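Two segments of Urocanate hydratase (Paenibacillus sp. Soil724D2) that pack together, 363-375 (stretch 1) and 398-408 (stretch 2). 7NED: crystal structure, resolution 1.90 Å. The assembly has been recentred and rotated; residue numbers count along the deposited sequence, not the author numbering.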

ATOM      1  N   ILE A 363     -21.872  21.819  16.714  1.00 20.16           N
ATOM      2  CA  ILE A 363     -20.523  22.349  16.520  1.00 18.83           C
ATOM      3  C   ILE A 363     -20.239  23.425  17.557  1.00 19.23           C
ATOM      4  O   ILE A 363     -19.172  23.441  18.176  1.00 16.59           O
ATOM      5  CB  ILE A 363     -20.351  22.875  15.075  1.00 21.39           C
ATOM      6  CG1 ILE A 363     -20.473  21.715  14.081  1.00 16.33           C
ATOM      7  CG2 ILE A 363     -18.995  23.619  14.878  1.00 14.10           C
ATOM      8  CD1 ILE A 363     -19.410  20.585  14.257  1.00 16.12           C
ATOM      9  N   HIS A 364     -21.210  24.324  17.804  1.00 18.97           N
ATOM     10  CA  HIS A 364     -20.940  25.432  18.721  1.00 19.11           C
ATOM     11  C   HIS A 364     -20.723  24.940  20.149  1.00 19.34           C
ATOM     12  O   HIS A 364     -19.891  25.492  20.884  1.00 18.18           O
ATOM     13  CB  HIS A 364     -22.072  26.460  18.648  1.00 21.67           C
ATOM     14  CG  HIS A 364     -22.031  27.288  17.398  1.00 24.35           C
ATOM     15  ND1 HIS A 364     -23.080  28.086  16.986  1.00 28.84           N
ATOM     16  CD2 HIS A 364     -21.047  27.461  16.480  1.00 24.59           C
ATOM     17  CE1 HIS A 364     -22.749  28.706  15.866  1.00 25.05           C
ATOM     18  NE2 HIS A 364     -21.521  28.344  15.534  1.00 22.33           N
ATOM     19  N   ALA A 365     -21.445  23.901  20.560  1.00 17.33           N
ATOM     20  CA  ALA A 365     -21.186  23.323  21.876  1.00 19.11           C
ATOM     21  C   ALA A 365     -19.772  22.741  21.962  1.00 20.20           C
ATOM     22  O   ALA A 365     -19.108  22.848  23.010  1.00 19.52           O
ATOM     23  CB  ALA A 365     -22.236  22.247  22.200  1.00 19.54           C
ATOM     24  N   ILE A 366     -19.294  22.107  20.882  1.00 17.02           N
ATOM     25  CA  ILE A 366     -17.936  21.574  20.930  1.00 16.21           C
ATOM     26  C   ILE A 366     -16.929  22.716  20.921  1.00 17.43           C
ATOM     27  O   ILE A 366     -15.888  22.646  21.595  1.00 19.68           O
ATOM     28  CB  ILE A 366     -17.704  20.581  19.773  1.00 15.89           C
ATOM     29  CG1 ILE A 366     -18.693  19.406  19.884  1.00 14.35           C
ATOM     30  CG2 ILE A 366     -16.252  20.088  19.781  1.00 17.44           C
ATOM     31  CD1 ILE A 366     -18.691  18.458  18.661  1.00 15.83           C
ATOM     32  N   ASP A 367     -17.219  23.761  20.192  1.00 14.93           N
ATOM     33  CA  ASP A 367     -16.396  24.940  20.178  1.00 18.11           C
ATOM     34  C   ASP A 367     -16.230  25.451  21.605  1.00 18.37           C
ATOM     35  O   ASP A 367     -15.183  25.635  22.064  1.00 20.67           O
ATOM     36  CB  ASP A 367     -17.028  26.050  19.325  1.00 18.26           C
ATOM     37  CG  ASP A 367     -16.865  25.845  17.826  1.00 23.76           C
ATOM     38  OD1 ASP A 367     -15.977  25.123  17.397  1.00 19.24           O
ATOM     39  OD2 ASP A 367     -17.639  26.460  17.099  1.00 21.82           O
ATOM     40  N   GLU A 368     -17.320  25.584  22.318  1.00 22.06           N
ATOM     41  CA  GLU A 368     -17.270  26.077  23.677  1.00 22.93           C
ATOM     42  C   GLU A 368     -16.493  25.127  24.595  1.00 23.46           C
ATOM     43  O   GLU A 368     -15.774  25.555  25.442  1.00 20.90           O
ATOM     44  CB  GLU A 368     -18.643  26.415  24.205  1.00 20.37           C
ATOM     45  CG  GLU A 368     -19.201  27.685  23.630  1.00 32.87           C
ATOM     46  CD  GLU A 368     -18.417  28.951  24.009  1.00 41.97           C
ATOM     47  OE1 GLU A 368     -17.735  29.006  25.019  1.00 45.18           O
ATOM     48  OE2 GLU A 368     -18.480  29.932  23.305  1.00 50.09           O
ATOM     49  N   PHE A 369     -16.649  23.839  24.374  1.00 20.82           N
ATOM     50  CA  PHE A 369     -15.893  22.887  25.124  1.00 19.44           C
ATOM     51  C   PHE A 369     -14.404  23.075  24.909  1.00 20.86           C
ATOM     52  O   PHE A 369     -13.673  23.062  25.831  1.00 19.76           O
ATOM     53  CB  PHE A 369     -16.251  21.479  24.776  1.00 19.17           C
ATOM     54  CG  PHE A 369     -15.308  20.498  25.356  1.00 24.07           C
ATOM     55  CD1 PHE A 369     -15.406  20.132  26.665  1.00 22.50           C
ATOM     56  CD2 PHE A 369     -14.289  19.982  24.609  1.00 23.55           C
ATOM     57  CE1 PHE A 369     -14.507  19.267  27.226  1.00 25.20           C
ATOM     58  CE2 PHE A 369     -13.389  19.101  25.168  1.00 22.18           C
ATOM     59  CZ  PHE A 369     -13.506  18.747  26.468  1.00 23.16           C
ATOM     60  N   ILE A 370     -13.990  23.299  23.685  1.00 17.72           N
ATOM     61  CA  ILE A 370     -12.563  23.431  23.421  1.00 19.59           C
ATOM     62  C   ILE A 370     -11.984  24.663  24.118  1.00 22.00           C
ATOM     63  O   ILE A 370     -10.901  24.608  24.720  1.00 19.96           O
ATOM     64  CB  ILE A 370     -12.318  23.457  21.901  1.00 20.86           C
ATOM     65  CG1 ILE A 370     -12.653  22.069  21.285  1.00 20.71           C
ATOM     66  CG2 ILE A 370     -10.895  23.829  21.638  1.00 17.98           C
ATOM     67  CD1 ILE A 370     -12.617  22.004  19.710  1.00 15.65           C
ATOM     68  N   LEU A 371     -12.677  25.771  24.043  1.00 20.51           N
ATOM     69  CA  LEU A 371     -12.221  26.989  24.685  1.00 21.64           C
ATOM     70  C   LEU A 371     -12.028  26.831  26.218  1.00 23.90           C
ATOM     71  O   LEU A 371     -11.147  27.408  26.775  1.00 26.95           O
ATOM     72  CB  LEU A 371     -13.176  28.103  24.353  1.00 21.27           C
ATOM     73  CG  LEU A 371     -13.255  28.423  22.885  1.00 24.75           C
ATOM     74  CD1 LEU A 371     -14.326  29.466  22.617  1.00 26.73           C
ATOM     75  CD2 LEU A 371     -11.902  28.775  22.270  1.00 22.67           C
ATOM     76  N   GLU A 372     -12.830  25.991  26.840  1.00 19.65           N
ATOM     77  CA  GLU A 372     -12.767  25.741  28.247  1.00 21.75           C
ATOM     78  C   GLU A 372     -11.747  24.676  28.615  1.00 27.84           C
ATOM     79  O   GLU A 372     -11.063  24.810  29.559  1.00 27.87           O
ATOM     80  CB  GLU A 372     -14.106  25.284  28.816  1.00 21.55           C
ATOM     81  CG  GLU A 372     -15.339  26.094  28.477  1.00 36.91           C
ATOM     82  CD  GLU A 372     -16.690  25.337  28.619  1.00 44.75           C
ATOM     83  OE1 GLU A 372     -16.743  24.097  28.661  1.00 42.83           O
ATOM     84  OE2 GLU A 372     -17.743  25.982  28.668  1.00 43.86           O
ATOM     85  N   ALA A 373     -11.702  23.600  27.865  1.00 23.61           N
ATOM     86  CA  ALA A 373     -10.852  22.491  28.175  1.00 22.20           C
ATOM     87  C   ALA A 373      -9.425  22.552  27.663  1.00 22.42           C
ATOM     88  O   ALA A 373      -8.625  21.834  28.155  1.00 24.99           O
ATOM     89  CB  ALA A 373     -11.519  21.193  27.769  1.00 21.63           C
ATOM     90  N   PHE A 374      -9.138  23.403  26.675  1.00 22.67           N
ATOM     91  CA  PHE A 374      -7.792  23.573  26.124  1.00 24.17           C
ATOM     92  C   PHE A 374      -7.307  25.014  26.249  1.00 24.04           C
ATOM     93  O   PHE A 374      -6.545  25.492  25.398  1.00 22.08           O
ATOM     94  CB  PHE A 374      -7.732  23.147  24.651  1.00 25.10           C
ATOM     95  CG  PHE A 374      -8.055  21.703  24.429  1.00 23.92           C
ATOM     96  CD1 PHE A 374      -7.040  20.759  24.367  1.00 21.21           C
ATOM     97  CD2 PHE A 374      -9.370  21.291  24.263  1.00 24.28           C
ATOM     98  CE1 PHE A 374      -7.337  19.431  24.166  1.00 21.55           C
ATOM     99  CE2 PHE A 374      -9.663  19.969  24.051  1.00 23.03           C
ATOM    100  CZ  PHE A 374      -8.645  19.037  24.009  1.00 20.11           C
ATOM    101  N   SER A 375      -7.739  25.719  27.302  1.00 24.10           N
ATOM    102  CA  SER A 375      -7.511  27.166  27.384  1.00 24.58           C
ATOM    103  C   SER A 375      -6.040  27.528  27.522  1.00 24.84           C
ATOM    104  O   SER A 375      -5.663  28.648  27.164  1.00 27.30           O
ATOM    105  CB  SER A 375      -8.309  27.775  28.547  1.00 27.18           C
ATOM    106  OG  SER A 375      -7.948  27.197  29.797  1.00 30.05           O
ATOM    107  N   ALA A 398     -19.563  21.522  10.448  1.00 16.55           N
ATOM    108  CA  ALA A 398     -18.311  20.816  10.712  1.00 14.90           C
ATOM    109  C   ALA A 398     -17.288  21.816  11.238  1.00 18.26           C
ATOM    110  O   ALA A 398     -17.450  23.032  11.087  1.00 16.34           O
ATOM    111  CB  ALA A 398     -17.786  20.125   9.444  1.00 14.57           C
ATOM    112  N   ARG A 399     -16.192  21.288  11.787  1.00 16.37           N
ATOM    113  CA  ARG A 399     -15.137  22.131  12.321  1.00 14.61           C
ATOM    114  C   ARG A 399     -13.787  21.502  12.027  1.00 17.02           C
ATOM    115  O   ARG A 399     -13.640  20.276  12.128  1.00 16.01           O
ATOM    116  CB  ARG A 399     -15.308  22.342  13.839  1.00 14.52           C
ATOM    117  CG  ARG A 399     -14.220  23.207  14.508  1.00 15.87           C
ATOM    118  CD  ARG A 399     -14.243  24.688  14.029  1.00 15.17           C
ATOM    119  NE  ARG A 399     -15.419  25.419  14.492  1.00 14.60           N
ATOM    120  CZ  ARG A 399     -16.251  26.111  13.718  1.00 17.05           C
ATOM    121  NH1 ARG A 399     -16.087  26.182  12.391  1.00 18.11           N
ATOM    122  NH2 ARG A 399     -17.300  26.683  14.281  1.00 17.67           N
ATOM    123  N   ILE A 400     -12.825  22.352  11.622  1.00 17.41           N
ATOM    124  CA  ILE A 400     -11.415  21.982  11.516  1.00 16.62           C
ATOM    125  C   ILE A 400     -10.708  22.461  12.774  1.00 19.37           C
ATOM    126  O   ILE A 400     -10.971  23.574  13.275  1.00 17.23           O
ATOM    127  CB  ILE A 400     -10.759  22.573  10.255  1.00 17.61           C
ATOM    128  CG1 ILE A 400      -9.312  22.064  10.101  1.00 15.23           C
ATOM    129  CG2 ILE A 400     -10.783  24.063  10.297  1.00 15.68           C
ATOM    130  CD1 ILE A 400      -9.273  20.496   9.722  1.00 14.92           C
ATOM    131  N   GLY A 401      -9.813  21.624  13.314  1.00 15.75           N
ATOM    132  CA  GLY A 401      -9.098  22.081  14.493  1.00 16.96           C
ATOM    133  C   GLY A 401      -7.847  21.255  14.687  1.00 19.66           C
ATOM    134  O   GLY A 401      -7.932  20.062  14.985  1.00 18.41           O
ATOM    135  N   TRP A 402      -6.683  21.856  14.464  1.00 18.80           N
ATOM    136  CA  TRP A 402      -5.437  21.097  14.489  1.00 16.75           C
ATOM    137  C   TRP A 402      -5.082  20.766  15.925  1.00 15.92           C
ATOM    138  O   TRP A 402      -4.915  21.663  16.763  1.00 20.35           O
ATOM    139  CB  TRP A 402      -4.306  21.882  13.825  1.00 16.46           C
ATOM    140  CG  TRP A 402      -4.385  21.860  12.347  1.00 18.10           C
ATOM    141  CD1 TRP A 402      -5.487  22.106  11.582  1.00 15.64           C
ATOM    142  CD2 TRP A 402      -3.308  21.588  11.439  1.00 16.66           C
ATOM    143  NE1 TRP A 402      -5.164  21.999  10.247  1.00 16.52           N
ATOM    144  CE2 TRP A 402      -3.835  21.667  10.135  1.00 14.96           C
ATOM    145  CE3 TRP A 402      -1.952  21.277  11.605  1.00 17.62           C
ATOM    146  CZ2 TRP A 402      -3.047  21.431   8.974  1.00 16.26           C
ATOM    147  CZ3 TRP A 402      -1.174  21.023  10.460  1.00 16.81           C
ATOM    148  CH2 TRP A 402      -1.726  21.113   9.163  1.00 18.31           C
ATOM    149  N   PHE A 403      -4.948  19.471  16.194  1.00 18.24           N
ATOM    150  CA  PHE A 403      -4.643  18.955  17.503  1.00 16.10           C
ATOM    151  C   PHE A 403      -3.544  17.910  17.349  1.00 17.45           C
ATOM    152  O   PHE A 403      -3.442  17.244  16.309  1.00 16.51           O
ATOM    153  CB  PHE A 403      -5.889  18.312  18.149  1.00 14.90           C
ATOM    154  CG  PHE A 403      -6.821  19.302  18.807  1.00 16.53           C
ATOM    155  CD1 PHE A 403      -6.461  19.921  19.985  1.00 19.25           C
ATOM    156  CD2 PHE A 403      -8.083  19.556  18.286  1.00 19.38           C
ATOM    157  CE1 PHE A 403      -7.315  20.809  20.644  1.00 19.77           C
ATOM    158  CE2 PHE A 403      -8.945  20.448  18.948  1.00 18.58           C
ATOM    159  CZ  PHE A 403      -8.552  21.057  20.129  1.00 21.08           C
ATOM    160  N   GLY A 404      -2.750  17.722  18.405  1.00 16.99           N
ATOM    161  CA  GLY A 404      -1.715  16.714  18.399  1.00 15.46           C
ATOM    162  C   GLY A 404      -2.018  15.501  19.268  1.00 18.01           C
ATOM    163  O   GLY A 404      -3.170  15.200  19.619  1.00 15.49           O
ATOM    164  N   HIS A 405      -0.949  14.797  19.640  1.00 16.52           N
ATOM    165  CA  HIS A 405      -1.091  13.506  20.300  1.00 15.61           C
ATOM    166  C   HIS A 405      -1.698  13.677  21.687  1.00 19.14           C
ATOM    167  O   HIS A 405      -1.219  14.479  22.495  1.00 21.40           O
ATOM    168  CB  HIS A 405       0.274  12.819  20.406  1.00 14.49           C
ATOM    169  CG  HIS A 405       0.212  11.476  21.056  1.00 20.79           C
ATOM    170  ND1 HIS A 405      -0.256  10.355  20.401  1.00 20.30           N
ATOM    171  CD2 HIS A 405       0.516  11.078  22.313  1.00 22.16           C
ATOM    172  CE1 HIS A 405      -0.226   9.323  21.224  1.00 19.76           C
ATOM    173  NE2 HIS A 405       0.251   9.731  22.388  1.00 20.09           N
ATOM    174  N   GLY A 406      -2.723  12.893  21.976  1.00 17.96           N
ATOM    175  CA  GLY A 406      -3.395  12.929  23.251  1.00 21.43           C
ATOM    176  C   GLY A 406      -4.519  13.945  23.248  1.00 19.53           C
ATOM    177  O   GLY A 406      -5.598  13.666  23.767  1.00 21.09           O
ATOM    178  N   ASP A 407      -4.293  15.111  22.646  1.00 17.75           N
ATOM    179  CA  ASP A 407      -5.364  16.107  22.533  1.00 19.97           C
ATOM    180  C   ASP A 407      -6.499  15.615  21.639  1.00 20.15           C
ATOM    181  O   ASP A 407      -7.682  15.793  21.980  1.00 19.26           O
ATOM    182  CB  ASP A 407      -4.804  17.425  22.004  1.00 18.79           C
ATOM    183  CG  ASP A 407      -4.040  18.194  23.052  1.00 23.02           C
ATOM    184  OD1 ASP A 407      -4.081  17.798  24.232  1.00 24.97           O
ATOM    185  OD2 ASP A 407      -3.380  19.184  22.697  1.00 27.17           O
ATOM    186  N   ARG A 408      -6.179  14.979  20.499  1.00 16.27           N
ATOM    187  CA  ARG A 408      -7.256  14.428  19.675  1.00 16.45           C
ATOM    188  C   ARG A 408      -8.106  13.489  20.504  1.00 17.79           C
ATOM    189  O   ARG A 408      -9.343  13.536  20.461  1.00 17.68           O
ATOM    190  CB  ARG A 408      -6.712  13.693  18.433  1.00 16.35           C
ATOM    191  CG  ARG A 408      -6.069  14.610  17.451  1.00 16.53           C
ATOM    192  CD  ARG A 408      -5.740  13.943  16.132  1.00 15.29           C
ATOM    193  NE  ARG A 408      -4.618  14.639  15.504  1.00 16.86           N
ATOM    194  CZ  ARG A 408      -4.098  14.286  14.342  1.00 16.97           C
ATOM    195  NH1 ARG A 408      -4.627  13.250  13.690  1.00 17.94           N
ATOM    196  NH2 ARG A 408      -3.044  14.926  13.848  1.00 17.32           N
TER
HETATM  197  O   HOH W   1     -19.753  28.907  13.681  1.00 26.29           O

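The contact is anchored by a two-pronged salt bridge between D367, on the helix, and R399, on the strand. R399 NE donates to D367 OD1 (3.0 Å, N-H...O angle 173°) and R399 NH2 to D367 OD2 (2.8 Å, 177°). Such near-linear paired bonds require carboxylate and guanidinium to meet edge to edge. R399 leaves the strand with chi1 t, then bends through chi2 and chi3, both p, instead of extending; D367, whose CA-to-CB bond points sideways, brings its carboxylate across with chi1 m and chi2 -21°. Both residues are buried, so each charge is compensated where solvent is scarce.

I363, m at chi1 and chi2, lies alongside: CG2 packs over one guanidinium face, 3.6 Å from R399 NH2, leaving the polar edge free, while CD1 reaches A398 CA at 3.7 Å. At that edge, a water lies 2.6 Å from H364 NE2 and accepts a weak bond from R399 NH2 (3.4 Å).

Farther along, the contact becomes apolar. I370 (m, t) places CG2 3.9 Å from F403 CZ, at the ring edge. F374, chi1 m, brings CD1 to 3.7 Å from F403 CE1; the rings sit obliquely, centroids 4.8 Å apart and planes at 49°. The edge of F374 also meets D407, with CE1 3.6 Å from OD1.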